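PDB 4XUK: putative hydrolase from Acinetobacter sp. NBRC 100985, which probably hydrolyses organophosphorus esters, and perhaps lactones, as a dizinc enzyme of the metallo-beta-lactamase superfamily. Local coordinates for residues A[6-11]-A[92-97]; A[14-19]-A[61-66]; A[102-107]-A[126-131]; A[106-111]-A[199-204]. The protein carries 2 engineered substitutions. All coordinates share one frame; numbering follows the deposited sequence.

Contact 1. Residues A[6-11]-A[92-97]; sequences YYQYQA and KASGYQ
The hydroxyl of Tyr96, whose ring reaches toward Gln8, is gripped by two amides, hydrogen-bonding with OE1 of Gln15 and ND2 of Asn64. CE2 of Tyr96 lies 4.3 Å from NE2 of Gln8. The Gln8 chain reaches across through a bend at its second torsion (chi2 -71°); its OE1 is hydrogen-bonded to the hydroxyl of Thr17, while NE2 makes a weak bond to the carbonyl of Lys1 of the second subunit and lies near Ser94 O (3.7 Å). Between strand 6-11, an outer strand of its sheet, and the end of helix 87-93, the main contact is a CH-pi interaction. Ser94 CA sits 3.5 Å from the centroid of the Tyr6 ring and only 5° off its normal, with Ser94 CB 3.6 Å from Tyr6 CD2 on the same face. The Tyr6 ring is set by a chi1 of 66°, which puts CG between the backbone N and the carbonyl carbon. What presents Ser94 to the ring is a Schellman motif: Gly95 adopts positive phi, and its N returns to Lys92 O at 3.1 Å. Beside the serine, Ala93 adds its methyl, CB being 4.0 Å from Tyr6 CE1. Val3 of the second subunit also packs on Tyr6, and Lys1 of that subunit makes a cation-pi contact with the Tyr96 ring.

Contact 2. Residues A[14-19]-A[61-66]; sequences VQITAL and FLVNIG
Leu62 lies alongside Thr17, both side chains pointing the same way with their CB atoms 3.8 Å apart, and its CG also meets the methyl CD1 of Leu19 at 3.9 Å. Leu91 of helix 87-93 packs against both leucines, so this face of the sheet is the one the helix covers. Through the sheet, on the face of Ile16, Val63, Ala18 and Phe61, the contacts are hydrocarbon too: the Phe61 ring leans across to its cross-strand partner, CE1 lying 3.9 Å from Ala18 CB. At the far end Val14 holds CG1 anti to its backbone N (chi1 -180°), which carries that methyl across to Val63 CG1 at 3.6 Å. Strands 14-26 and 54-64 are antiparallel neighbours in one of the two mixed sheets of the metallo-beta-lactamase fold. Thr17 and Leu62 form one hydrogen-bonded pair, Thr17 N to Leu62 O being 2.7 Å; Gln15 and Asn64 form the next, tight from Asn64 N to Gln15 O (2.8 Å) but longer from Gln15 N to Asn64 O (3.3 Å). Past this pair, Asn64 OD1 accepts from Gly66 N at 2.9 Å in an Asx turn. Four backbone bonds thus satisfy the facing peptide groups of an otherwise largely hydrocarbon contact, and the amide side chain takes over as acceptor where the strand stops.

Contact 3. Residues A[102-107]-A[126-131]; sequences DTILLT and PNATVY
Tyr131 lays its ring across Thr103, with CD1 3.8 Å from the methyl CG2, while its CB meets CD2 of its paired residue Leu105. The ring is directed back along the strand because CG stands anti to the carbonyl carbon (chi1 -70°), and the carbonyl O of Ile104 comes to the ring's edge, near its plane. On the sheet's other face Val130 divides its two methyls: CG2 lies beside Ile104, whereas CG1 touches Leu106 CD1 at 3.6 Å. Ala128 extends this row, its CB 3.9 Å from Ile104 CD1. Strands 103-105 and 129-131 are parallel neighbours in a mixed sheet of the metallo-beta-lactamase fold, their axes 4.7 Å apart at 19°, joined by a connection that contains the short helix 111-114 and carries zinc ligands. Four backbone bonds stitch them in the alternating pattern of parallel strands. The first, Thr129 N to Asp102 O, is the longest at 3.2 Å, and its donor stands well above the carbonyl plane. Further on the bonds shorten, with Tyr131 N to Ile104 O at 2.8 Å nearly collinear with the carbonyl, and Leu106 N to Tyr131 O at 2.9 Å. Side chains of strands 69-72 and 177-180 flank the pair. The main-chain bonding thus holds Leu106 just where the chain departs for the metal site, two residues before the zinc ligand His108.

Contact 4. Residues A[106-111]-A[199-204]; sequences LTHLHP and PGHFSY. With ZN (zinc ion), chain D.
His108, packed against His201, binds zinc through NE2 at 2.3 Å, and His110 adds ND1 at 2.4 Å. They belong to the HxHxDH motif of the metallo-beta-lactamase fold; His197 and Asp218 complete this zinc's protein ligands, and Asp218 is shared with the second zinc. His201 brings CD2 over one face of the His108 ring, 3.4 Å from ND1, with the two ring planes turned 51° apart. Its NE2 accepts from the backbone N of Asp218, and ND1 is hydrogen-bonded with Thr194 OG1, which makes it a second-shell residue that packs on His108 and bonds to the backbone of Asp218. The other nitrogen of the ligand ring is fixed as well: His108 ND1 donates in its ring plane to Thr107 OG1 at 2.8 Å. That hydroxyl sits between the backbone N and carbonyl carbon (chi1 55°) and also bonds to Asp73, probably stiffening the imidazole's rotation. Behind it, Phe202 N donates to Thr107 O almost straight (172°, 2.9 Å), tying the metal-binding loop to the start of strand 202-208. A water 3.0 Å from Gly200 O reaches the same threonine carbonyl. Outermost, Tyr204 OH donates to Leu106 O across a short 2.5 Å, arriving from above the carbonyl plane.

Overall arrangement
From the N terminus, contact 1 closes a long loop from strand 6-11 to the end of helix 87-93. Contact 2 falls within that loop, pairing strands 14-26 and 54-64; the two touch side by side, so the edge of the first sheet and its covering helix form one block near the second subunit. The chain then runs in series to contact 3, which closes a shorter loop and joins two parallel strands of that same sheet. Contact 4 starts from the same stretch, sharing Leu106 and Thr107, but spans on to 199-204 so that its loop overlaps contact 3's, tying the loop after strand 103-105 of the first sheet to strand 202-208 of the second at the zinc site.

Contact 1. Residues A[6-11]-A[92-97]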
loop_
_atom_site.group_PDB
_atom_site.type_symbol
_atom_site.label_atom_id
_atom_site.label_comp_id
_atom_site.label_asym_id
_atom_site.label_seq_id
_atom_site.Cartn_x
_atom_site.Cartn_y
_atom_site.Cartn_z
ATOM N N TYR A 6 -8.805 0.743 -7.546
ATOM C CA TYR A 6 -7.977 1.283 -8.614
ATOM C C TYR A 6 -6.991 2.241 -7.983
ATOM O O TYR A 6 -7.245 2.768 -6.895
ATOM C CB TYR A 6 -8.808 1.977 -9.705
ATOM C CG TYR A 6 -9.517 3.226 -9.254
ATOM C CD1 TYR A 6 -10.795 3.158 -8.712
ATOM C CD2 TYR A 6 -8.921 4.479 -9.389
ATOM C CE1 TYR A 6 -11.461 4.297 -8.301
ATOM C CE2 TYR A 6 -9.581 5.629 -8.984
ATOM C CZ TYR A 6 -10.850 5.527 -8.439
ATOM O OH TYR A 6 -11.531 6.654 -8.022
ATOM N N TYR A 7 -5.865 2.450 -8.652
ATOM C CA TYR A 7 -4.863 3.389 -8.179
ATOM C C TYR A 7 -4.151 3.965 -9.382
ATOM O O TYR A 7 -3.843 3.235 -10.332
ATOM C CB TYR A 7 -3.851 2.707 -7.242
ATOM C CG TYR A 7 -2.785 3.684 -6.791
ATOM C CD1 TYR A 7 -3.011 4.539 -5.720
ATOM C CD2 TYR A 7 -1.577 3.790 -7.472
ATOM C CE1 TYR A 7 -2.048 5.456 -5.315
ATOM C CE2 TYR A 7 -0.617 4.703 -7.085
ATOM C CZ TYR A 7 -0.862 5.526 -6.003
ATOM O OH TYR A 7 0.084 6.441 -5.614
ATOM N N GLN A 8 -3.884 5.268 -9.352
ATOM C CA GLN A 8 -3.247 5.924 -10.488
ATOM C C GLN A 8 -1.774 6.178 -10.219
ATOM O O GLN A 8 -1.429 6.919 -9.297
ATOM C CB GLN A 8 -3.932 7.266 -10.808
ATOM C CG GLN A 8 -5.447 7.189 -11.040
ATOM C CD GLN A 8 -5.840 6.515 -12.345
ATOM O OE1 GLN A 8 -5.015 5.905 -13.032
ATOM N NE2 GLN A 8 -7.121 6.630 -12.697
ATOM N N TYR A 9 -0.910 5.572 -11.029
ATOM C CA TYR A 9 0.532 5.802 -10.934
ATOM C C TYR A 9 0.988 6.619 -12.140
ATOM O O TYR A 9 0.717 6.248 -13.280
ATOM C CB TYR A 9 1.294 4.466 -10.868
ATOM C CG TYR A 9 2.797 4.637 -10.826
ATOM C CD1 TYR A 9 3.439 4.993 -9.648
ATOM C CD2 TYR A 9 3.572 4.461 -11.967
ATOM C CE1 TYR A 9 4.811 5.165 -9.603
ATOM C CE2 TYR A 9 4.945 4.630 -11.929
ATOM C CZ TYR A 9 5.554 4.982 -10.738
ATOM O OH TYR A 9 6.916 5.155 -10.691
ATOM N N GLN A 10 1.662 7.739 -11.892
ATOM C CA GLN A 10 2.110 8.599 -12.984
ATOM C C GLN A 10 3.585 8.382 -13.304
ATOM O O GLN A 10 4.447 8.477 -12.425
ATOM C CB GLN A 10 1.866 10.074 -12.652
ATOM C CG GLN A 10 1.993 11.006 -13.864
ATOM C CD GLN A 10 0.767 10.971 -14.764
ATOM O OE1 GLN A 10 -0.337 10.651 -14.316
ATOM N NE2 GLN A 10 0.956 11.301 -16.044
ATOM N N ALA A 11 3.866 8.094 -14.568
ATOM C CA ALA A 11 5.240 7.945 -15.023
ATOM C C ALA A 11 5.478 8.958 -16.126
ATOM O O ALA A 11 5.345 8.641 -17.311
ATOM C CB ALA A 11 5.481 6.540 -15.527
ATOM N N LYS A 92 -14.046 1.066 -14.688
ATOM C CA LYS A 92 -15.117 2.063 -14.763
ATOM C C LYS A 92 -15.094 3.011 -13.563
ATOM O O LYS A 92 -15.334 4.206 -13.695
ATOM C CB LYS A 92 -16.478 1.365 -14.892
ATOM C CG LYS A 92 -16.640 0.595 -16.212
ATOM C CD LYS A 92 -17.820 -0.396 -16.158
ATOM C CE LYS A 92 -17.963 -1.134 -17.484
ATOM N NZ LYS A 92 -19.067 -2.148 -17.498
ATOM N N ALA A 93 -14.769 2.483 -12.392
ATOM C CA ALA A 93 -14.704 3.316 -11.196
ATOM C C ALA A 93 -13.563 4.322 -11.302
ATOM O O ALA A 93 -13.648 5.435 -10.761
ATOM C CB ALA A 93 -14.544 2.440 -9.951
ATOM N N SER A 94 -12.499 3.926 -11.999
ATOM C CA SER A 94 -11.320 4.770 -12.149
ATOM C C SER A 94 -11.590 5.940 -13.086
ATOM O O SER A 94 -10.807 6.894 -13.132
ATOM C CB SER A 94 -10.148 3.960 -12.696
ATOM O OG SER A 94 -10.281 3.793 -14.097
ATOM N N GLY A 95 -12.680 5.863 -13.851
ATOM C CA GLY A 95 -13.041 6.940 -14.761
ATOM C C GLY A 95 -12.899 6.594 -16.235
ATOM O O GLY A 95 -13.351 7.355 -17.097
ATOM N N TYR A 96 -12.267 5.461 -16.538
ATOM C CA TYR A 96 -12.111 5.045 -17.930
ATOM C C TYR A 96 -13.322 4.255 -18.438
ATOM O O TYR A 96 -14.188 3.868 -17.654
ATOM C CB TYR A 96 -10.821 4.230 -18.122
ATOM C CG TYR A 96 -9.537 5.049 -18.074
ATOM C CD1 TYR A 96 -9.147 5.827 -19.161
ATOM C CD2 TYR A 96 -8.701 5.023 -16.951
ATOM C CE1 TYR A 96 -7.979 6.570 -19.133
ATOM C CE2 TYR A 96 -7.522 5.758 -16.919
ATOM C CZ TYR A 96 -7.174 6.532 -18.016
ATOM O OH TYR A 96 -6.009 7.271 -18.010
ATOM N N GLN A 97 -13.380 4.031 -19.752
ATOM C CA GLN A 97 -14.462 3.257 -20.367
ATOM C C GLN A 97 -13.879 2.089 -21.134
ATOM O O GLN A 97 -12.822 2.218 -21.751
ATOM C CB GLN A 97 -15.239 4.111 -21.361
ATOM C CG GLN A 97 -15.312 5.574 -20.997
ATOM C CD GLN A 97 -16.603 5.906 -20.323
ATOM O OE1 GLN A 97 -17.109 5.127 -19.509
ATOM N NE2 GLN A 97 -17.162 7.063 -20.658
#

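Contact 2. Residues A[14-19]-A[61-66]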
loop_
_atom_site.group_PDB
_atom_site.type_symbol
_atom_site.label_atom_id
_atom_site.label_comp_id
_atom_site.label_asym_id
_atom_site.label_seq_id
_atom_site.Cartn_x
_atom_site.Cartn_y
_atom_site.Cartn_z
ATOM N N VAL A 14 2.869 9.357 -18.855
ATOM C CA VAL A 14 2.062 8.145 -18.923
ATOM C C VAL A 14 1.354 7.895 -17.602
ATOM O O VAL A 14 1.944 8.042 -16.534
ATOM C CB VAL A 14 2.938 6.934 -19.279
ATOM C CG1 VAL A 14 2.104 5.647 -19.366
ATOM C CG2 VAL A 14 3.669 7.197 -20.579
ATOM N N GLN A 15 0.079 7.537 -17.671
ATOM C CA GLN A 15 -0.645 7.163 -16.467
ATOM C C GLN A 15 -0.906 5.671 -16.517
ATOM O O GLN A 15 -1.433 5.154 -17.510
ATOM C CB GLN A 15 -1.971 7.921 -16.353
ATOM C CG GLN A 15 -2.779 7.528 -15.125
ATOM C CD GLN A 15 -4.076 8.314 -14.974
ATOM O OE1 GLN A 15 -4.965 8.240 -15.818
ATOM N NE2 GLN A 15 -4.188 9.064 -13.886
ATOM N N ILE A 16 -0.491 4.980 -15.464
ATOM C CA ILE A 16 -0.780 3.564 -15.317
ATOM C C ILE A 16 -1.812 3.409 -14.204
ATOM O O ILE A 16 -1.632 3.929 -13.108
ATOM C CB ILE A 16 0.491 2.774 -14.963
ATOM C CG1 ILE A 16 1.505 2.904 -16.103
ATOM C CG2 ILE A 16 0.148 1.311 -14.697
ATOM C CD1 ILE A 16 2.917 2.462 -15.755
ATOM N N THR A 17 -2.905 2.712 -14.495
ATOM C CA THR A 17 -3.930 2.485 -13.491
ATOM C C THR A 17 -3.878 1.037 -13.033
ATOM O O THR A 17 -4.103 0.120 -13.833
ATOM C CB THR A 17 -5.327 2.768 -14.048
ATOM O OG1 THR A 17 -5.338 4.053 -14.695
ATOM C CG2 THR A 17 -6.356 2.758 -12.930
ATOM N N ALA A 18 -3.588 0.828 -11.751
ATOM C CA ALA A 18 -3.640 -0.517 -11.182
ATOM C C ALA A 18 -5.101 -0.858 -10.974
ATOM O O ALA A 18 -5.858 -0.023 -10.461
ATOM C CB ALA A 18 -2.894 -0.571 -9.857
ATOM N N LEU A 19 -5.496 -2.063 -11.380
ATOM C CA LEU A 19 -6.879 -2.516 -11.241
ATOM C C LEU A 19 -6.941 -3.841 -10.492
ATOM O O LEU A 19 -6.262 -4.808 -10.869
ATOM C CB LEU A 19 -7.514 -2.701 -12.621
ATOM C CG LEU A 19 -7.580 -1.463 -13.505
ATOM C CD1 LEU A 19 -8.185 -1.806 -14.875
ATOM C CD2 LEU A 19 -8.385 -0.366 -12.803
ATOM N N PHE A 61 -3.464 -4.069 -15.263
ATOM C CA PHE A 61 -2.982 -2.688 -15.410
ATOM C C PHE A 61 -3.422 -2.022 -16.705
ATOM O O PHE A 61 -3.294 -2.606 -17.791
ATOM C CB PHE A 61 -1.446 -2.643 -15.288
ATOM C CG PHE A 61 -0.937 -3.264 -14.023
ATOM C CD1 PHE A 61 -0.913 -2.539 -12.842
ATOM C CD2 PHE A 61 -0.544 -4.598 -13.999
ATOM C CE1 PHE A 61 -0.478 -3.120 -11.656
ATOM C CE2 PHE A 61 -0.107 -5.181 -12.835
ATOM C CZ PHE A 61 -0.081 -4.443 -11.650
ATOM N N LEU A 62 -3.936 -0.797 -16.570
ATOM C CA LEU A 62 -4.277 0.074 -17.700
ATOM C C LEU A 62 -3.140 1.054 -17.928
ATOM O O LEU A 62 -2.645 1.662 -16.975
ATOM C CB LEU A 62 -5.538 0.888 -17.394
ATOM C CG LEU A 62 -6.912 0.432 -17.868
ATOM C CD1 LEU A 62 -7.931 1.501 -17.475
ATOM C CD2 LEU A 62 -6.957 0.161 -19.388
ATOM N N VAL A 63 -2.733 1.223 -19.180
ATOM C CA VAL A 63 -1.654 2.152 -19.504
ATOM C C VAL A 63 -2.145 3.167 -20.533
ATOM O O VAL A 63 -2.423 2.825 -21.693
ATOM C CB VAL A 63 -0.428 1.414 -20.066
ATOM C CG1 VAL A 63 0.751 2.371 -20.232
ATOM C CG2 VAL A 63 -0.040 0.245 -19.149
ATOM N N ASN A 64 -2.250 4.415 -20.101
ATOM C CA ASN A 64 -2.634 5.512 -20.978
ATOM C C ASN A 64 -1.361 6.168 -21.520
ATOM O O ASN A 64 -0.672 6.896 -20.797
ATOM C CB ASN A 64 -3.477 6.515 -20.182
ATOM C CG ASN A 64 -3.937 7.706 -21.010
ATOM O OD1 ASN A 64 -3.436 7.958 -22.106
ATOM N ND2 ASN A 64 -4.892 8.457 -20.471
ATOM N N ILE A 65 -1.037 5.902 -22.782
ATOM C CA ILE A 65 0.163 6.496 -23.369
ATOM C C ILE A 65 -0.154 7.732 -24.217
ATOM O O ILE A 65 0.688 8.190 -24.988
ATOM C CB ILE A 65 0.977 5.484 -24.205
ATOM C CG1 ILE A 65 0.165 5.000 -25.406
ATOM C CG2 ILE A 65 1.417 4.298 -23.345
ATOM C CD1 ILE A 65 0.983 4.176 -26.383
ATOM N N GLY A 66 -1.355 8.281 -24.049
ATOM C CA GLY A 66 -1.741 9.501 -24.744
ATOM C C GLY A 66 -2.762 9.254 -25.837
ATOM O O GLY A 66 -3.931 9.587 -25.690
#

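Contact 3. Residues A[102-107]-A[126-131]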
loop_
_atom_site.group_PDB
_atom_site.type_symbol
_atom_site.label_atom_id
_atom_site.label_comp_id
_atom_site.label_asym_id
_atom_site.label_seq_id
_atom_site.Cartn_x
_atom_site.Cartn_y
_atom_site.Cartn_z
ATOM N N ASP A 102 -7.854 0.081 -26.628
ATOM C CA ASP A 102 -7.386 -0.163 -28.005
ATOM C C ASP A 102 -6.599 -1.476 -28.183
ATOM O O ASP A 102 -6.618 -2.070 -29.206
ATOM C CB ASP A 102 -6.370 0.909 -28.448
ATOM C CG ASP A 102 -6.851 2.257 -28.269
ATOM O OD1 ASP A 102 -7.900 2.575 -28.781
ATOM O OD2 ASP A 102 -6.212 3.009 -27.588
ATOM N N THR A 103 -5.836 -1.819 -27.161
ATOM C CA THR A 103 -4.946 -2.948 -27.140
ATOM C C THR A 103 -4.944 -3.672 -25.780
ATOM O O THR A 103 -4.946 -3.060 -24.738
ATOM C CB THR A 103 -3.517 -2.540 -27.454
ATOM O OG1 THR A 103 -3.477 -1.755 -28.605
ATOM C CG2 THR A 103 -2.626 -3.741 -27.616
ATOM N N ILE A 104 -4.908 -4.986 -25.841
ATOM C CA ILE A 104 -4.777 -5.797 -24.638
ATOM C C ILE A 104 -3.560 -6.703 -24.806
ATOM O O ILE A 104 -3.472 -7.450 -25.776
ATOM C CB ILE A 104 -6.050 -6.646 -24.391
ATOM C CG1 ILE A 104 -7.260 -5.729 -24.159
ATOM C CG2 ILE A 104 -5.845 -7.630 -23.227
ATOM C CD1 ILE A 104 -8.589 -6.447 -23.999
ATOM N N LEU A 105 -2.611 -6.600 -23.880
ATOM C CA LEU A 105 -1.452 -7.491 -23.867
ATOM C C LEU A 105 -1.625 -8.520 -22.754
ATOM O O LEU A 105 -1.891 -8.173 -21.594
ATOM C CB LEU A 105 -0.151 -6.713 -23.657
ATOM C CG LEU A 105 0.107 -5.535 -24.591
ATOM C CD1 LEU A 105 1.379 -4.797 -24.198
ATOM C CD2 LEU A 105 0.116 -5.945 -26.052
ATOM N N LEU A 106 -1.481 -9.786 -23.112
ATOM C CA LEU A 106 -1.607 -10.865 -22.142
ATOM C C LEU A 106 -0.229 -11.427 -21.818
ATOM O O LEU A 106 0.518 -11.799 -22.720
ATOM C CB LEU A 106 -2.509 -11.973 -22.710
ATOM C CG LEU A 106 -3.948 -11.524 -22.994
ATOM C CD1 LEU A 106 -4.768 -12.659 -23.563
ATOM C CD2 LEU A 106 -4.623 -10.943 -21.742
ATOM N N THR A 107 0.121 -11.483 -20.537
ATOM C CA THR A 107 1.412 -12.056 -20.168
ATOM C C THR A 107 1.421 -13.551 -20.442
ATOM O O THR A 107 2.445 -14.111 -20.838
ATOM C CB THR A 107 1.757 -11.793 -18.691
ATOM O OG1 THR A 107 0.701 -12.284 -17.848
ATOM C CG2 THR A 107 1.968 -10.298 -18.461
ATOM N N PRO A 126 -14.761 -3.866 -26.850
ATOM C CA PRO A 126 -15.213 -4.007 -28.240
ATOM C C PRO A 126 -14.281 -3.381 -29.282
ATOM O O PRO A 126 -14.358 -3.774 -30.441
ATOM C CB PRO A 126 -16.584 -3.311 -28.241
ATOM C CG PRO A 126 -16.541 -2.368 -27.107
ATOM C CD PRO A 126 -15.644 -2.983 -26.061
ATOM N N ASN A 127 -13.403 -2.466 -28.878
ATOM C CA ASN A 127 -12.477 -1.831 -29.817
ATOM C C ASN A 127 -11.027 -2.287 -29.666
ATOM O O ASN A 127 -10.114 -1.703 -30.255
ATOM C CB ASN A 127 -12.561 -0.319 -29.669
ATOM C CG ASN A 127 -13.951 0.193 -29.924
ATOM O OD1 ASN A 127 -14.586 -0.200 -30.898
ATOM N ND2 ASN A 127 -14.451 1.038 -29.035
ATOM N N ALA A 128 -10.823 -3.339 -28.887
ATOM C CA ALA A 128 -9.478 -3.772 -28.550
ATOM C C ALA A 128 -9.030 -4.975 -29.360
ATOM O O ALA A 128 -9.816 -5.893 -29.648
ATOM C CB ALA A 128 -9.389 -4.105 -27.063
ATOM N N THR A 129 -7.754 -4.988 -29.707
ATOM C CA THR A 129 -7.168 -6.232 -30.155
ATOM C C THR A 129 -6.224 -6.808 -29.102
ATOM O O THR A 129 -5.455 -6.091 -28.429
ATOM C CB THR A 129 -6.581 -6.148 -31.590
ATOM O OG1 THR A 129 -5.311 -6.818 -31.674
ATOM C CG2 THR A 129 -6.475 -4.738 -32.019
ATOM N N VAL A 130 -6.350 -8.118 -28.953
ATOM C CA VAL A 130 -5.708 -8.875 -27.899
ATOM C C VAL A 130 -4.466 -9.550 -28.471
ATOM O O VAL A 130 -4.525 -10.170 -29.555
ATOM C CB VAL A 130 -6.691 -9.932 -27.349
ATOM C CG1 VAL A 130 -6.012 -10.837 -26.345
ATOM C CG2 VAL A 130 -7.914 -9.252 -26.732
ATOM N N TYR A 131 -3.347 -9.397 -27.762
ATOM C CA TYR A 131 -2.070 -10.024 -28.128
ATOM C C TYR A 131 -1.580 -10.968 -27.042
ATOM O O TYR A 131 -1.705 -10.677 -25.844
ATOM C CB TYR A 131 -0.973 -8.974 -28.278
ATOM C CG TYR A 131 -1.099 -8.074 -29.471
ATOM C CD1 TYR A 131 -1.960 -6.985 -29.459
ATOM C CD2 TYR A 131 -0.325 -8.292 -30.598
ATOM C CE1 TYR A 131 -2.063 -6.144 -30.565
ATOM C CE2 TYR A 131 -0.422 -7.464 -31.705
ATOM C CZ TYR A 131 -1.284 -6.392 -31.676
ATOM O OH TYR A 131 -1.371 -5.575 -32.780
#

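Contact 4. Residues A[106-111]-A[199-204]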
loop_
_atom_site.group_PDB
_atom_site.type_symbol
_atom_site.label_atom_id
_atom_site.label_comp_id
_atom_site.label_asym_id
_atom_site.label_seq_id
_atom_site.Cartn_x
_atom_site.Cartn_y
_atom_site.Cartn_z
ATOM N N LEU A 106 -1.481 -9.786 -23.112
ATOM C CA LEU A 106 -1.607 -10.865 -22.142
ATOM C C LEU A 106 -0.229 -11.427 -21.818
ATOM O O LEU A 106 0.518 -11.799 -22.720
ATOM C CB LEU A 106 -2.509 -11.973 -22.710
ATOM C CG LEU A 106 -3.948 -11.524 -22.994
ATOM C CD1 LEU A 106 -4.768 -12.659 -23.563
ATOM C CD2 LEU A 106 -4.623 -10.943 -21.742
ATOM N N THR A 107 0.121 -11.483 -20.537
ATOM C CA THR A 107 1.412 -12.056 -20.168
ATOM C C THR A 107 1.421 -13.551 -20.442
ATOM O O THR A 107 2.445 -14.111 -20.838
ATOM C CB THR A 107 1.757 -11.793 -18.691
ATOM O OG1 THR A 107 0.701 -12.284 -17.848
ATOM C CG2 THR A 107 1.968 -10.298 -18.461
ATOM N N HIS A 108 0.265 -14.177 -20.234
ATOM C CA HIS A 108 0.046 -15.595 -20.522
ATOM C C HIS A 108 -1.453 -15.881 -20.492
ATOM O O HIS A 108 -2.250 -14.998 -20.168
ATOM C CB HIS A 108 0.795 -16.513 -19.532
ATOM C CG HIS A 108 0.452 -16.285 -18.093
ATOM N ND1 HIS A 108 0.434 -15.031 -17.514
ATOM C CD2 HIS A 108 0.154 -17.162 -17.099
ATOM C CE1 HIS A 108 0.118 -15.145 -16.235
ATOM N NE2 HIS A 108 -0.058 -16.424 -15.963
ATOM N N LEU A 109 -1.833 -17.115 -20.804
ATOM C CA LEU A 109 -3.244 -17.445 -20.968
ATOM C C LEU A 109 -3.882 -18.169 -19.780
ATOM O O LEU A 109 -4.956 -18.755 -19.931
ATOM C CB LEU A 109 -3.445 -18.265 -22.260
ATOM C CG LEU A 109 -3.129 -17.550 -23.575
ATOM C CD1 LEU A 109 -3.200 -18.516 -24.757
ATOM C CD2 LEU A 109 -4.095 -16.407 -23.794
ATOM N N HIS A 110 -3.256 -18.127 -18.598
ATOM C CA HIS A 110 -3.939 -18.615 -17.404
ATOM C C HIS A 110 -5.238 -17.814 -17.245
ATOM O O HIS A 110 -5.282 -16.626 -17.577
ATOM C CB HIS A 110 -3.033 -18.539 -16.146
ATOM C CG HIS A 110 -2.211 -19.774 -15.925
ATOM N ND1 HIS A 110 -1.106 -19.802 -15.103
ATOM C CD2 HIS A 110 -2.336 -21.030 -16.426
ATOM C CE1 HIS A 110 -0.575 -21.009 -15.112
ATOM N NE2 HIS A 110 -1.304 -21.781 -15.902
ATOM N N PRO A 111 -6.315 -18.473 -16.783
ATOM C CA PRO A 111 -7.641 -17.839 -16.736
ATOM C C PRO A 111 -7.706 -16.544 -15.926
ATOM O O PRO A 111 -8.545 -15.699 -16.244
ATOM C CB PRO A 111 -8.511 -18.913 -16.090
ATOM C CG PRO A 111 -7.854 -20.217 -16.544
ATOM C CD PRO A 111 -6.380 -19.912 -16.461
ATOM N N PRO A 199 4.697 -22.101 -20.915
ATOM C CA PRO A 199 5.730 -22.208 -21.955
ATOM C C PRO A 199 5.931 -20.935 -22.780
ATOM O O PRO A 199 7.000 -20.776 -23.373
ATOM C CB PRO A 199 5.229 -23.365 -22.824
ATOM C CG PRO A 199 4.400 -24.201 -21.889
ATOM C CD PRO A 199 3.712 -23.196 -20.999
ATOM N N GLY A 200 4.945 -20.038 -22.808
ATOM C CA GLY A 200 5.069 -18.817 -23.589
ATOM C C GLY A 200 4.829 -17.559 -22.771
ATOM O O GLY A 200 4.373 -16.536 -23.298
ATOM N N HIS A 201 5.150 -17.630 -21.481
ATOM C CA HIS A 201 4.975 -16.478 -20.604
ATOM C C HIS A 201 5.916 -15.368 -21.029
ATOM O O HIS A 201 7.112 -15.601 -21.212
ATOM C CB HIS A 201 5.232 -16.861 -19.143
ATOM C CG HIS A 201 4.861 -15.788 -18.167
ATOM N ND1 HIS A 201 5.678 -14.712 -17.897
ATOM C CD2 HIS A 201 3.753 -15.619 -17.406
ATOM C CE1 HIS A 201 5.092 -13.930 -17.005
ATOM N NE2 HIS A 201 3.922 -14.455 -16.696
ATOM N N PHE A 202 5.368 -14.170 -21.213
ATOM C CA PHE A 202 6.169 -13.003 -21.552
ATOM C C PHE A 202 5.866 -11.857 -20.599
ATOM O O PHE A 202 4.748 -11.742 -20.069
ATOM C CB PHE A 202 5.843 -12.508 -22.967
ATOM C CG PHE A 202 6.717 -13.088 -24.054
ATOM C CD1 PHE A 202 6.659 -14.439 -24.370
ATOM C CD2 PHE A 202 7.564 -12.268 -24.790
ATOM C CE1 PHE A 202 7.451 -14.972 -25.393
ATOM C CE2 PHE A 202 8.354 -12.791 -25.810
ATOM C CZ PHE A 202 8.301 -14.146 -26.105
ATOM N N SER A 203 6.851 -10.992 -20.401
ATOM C CA SER A 203 6.625 -9.748 -19.682
ATOM C C SER A 203 6.707 -8.614 -20.696
ATOM O O SER A 203 7.165 -8.827 -21.818
ATOM C CB SER A 203 7.657 -9.572 -18.563
ATOM O OG SER A 203 7.668 -10.700 -17.705
ATOM N N TYR A 204 6.262 -7.417 -20.307
ATOM C CA TYR A 204 6.227 -6.286 -21.219
ATOM C C TYR A 204 6.912 -5.077 -20.595
ATOM O O TYR A 204 6.599 -4.693 -19.463
ATOM C CB TYR A 204 4.776 -5.945 -21.578
ATOM C CG TYR A 204 4.039 -7.091 -22.226
ATOM C CD1 TYR A 204 4.280 -7.428 -23.554
ATOM C CD2 TYR A 204 3.111 -7.845 -21.512
ATOM C CE1 TYR A 204 3.616 -8.478 -24.157
ATOM C CE2 TYR A 204 2.434 -8.902 -22.111
ATOM C CZ TYR A 204 2.699 -9.215 -23.428
ATOM O OH TYR A 204 2.036 -10.265 -24.041
HETATM ZN ZN ZN D . -0.379 -17.738 -14.099
HETATM O O HOH W 1 2.560 -14.210 -23.857
#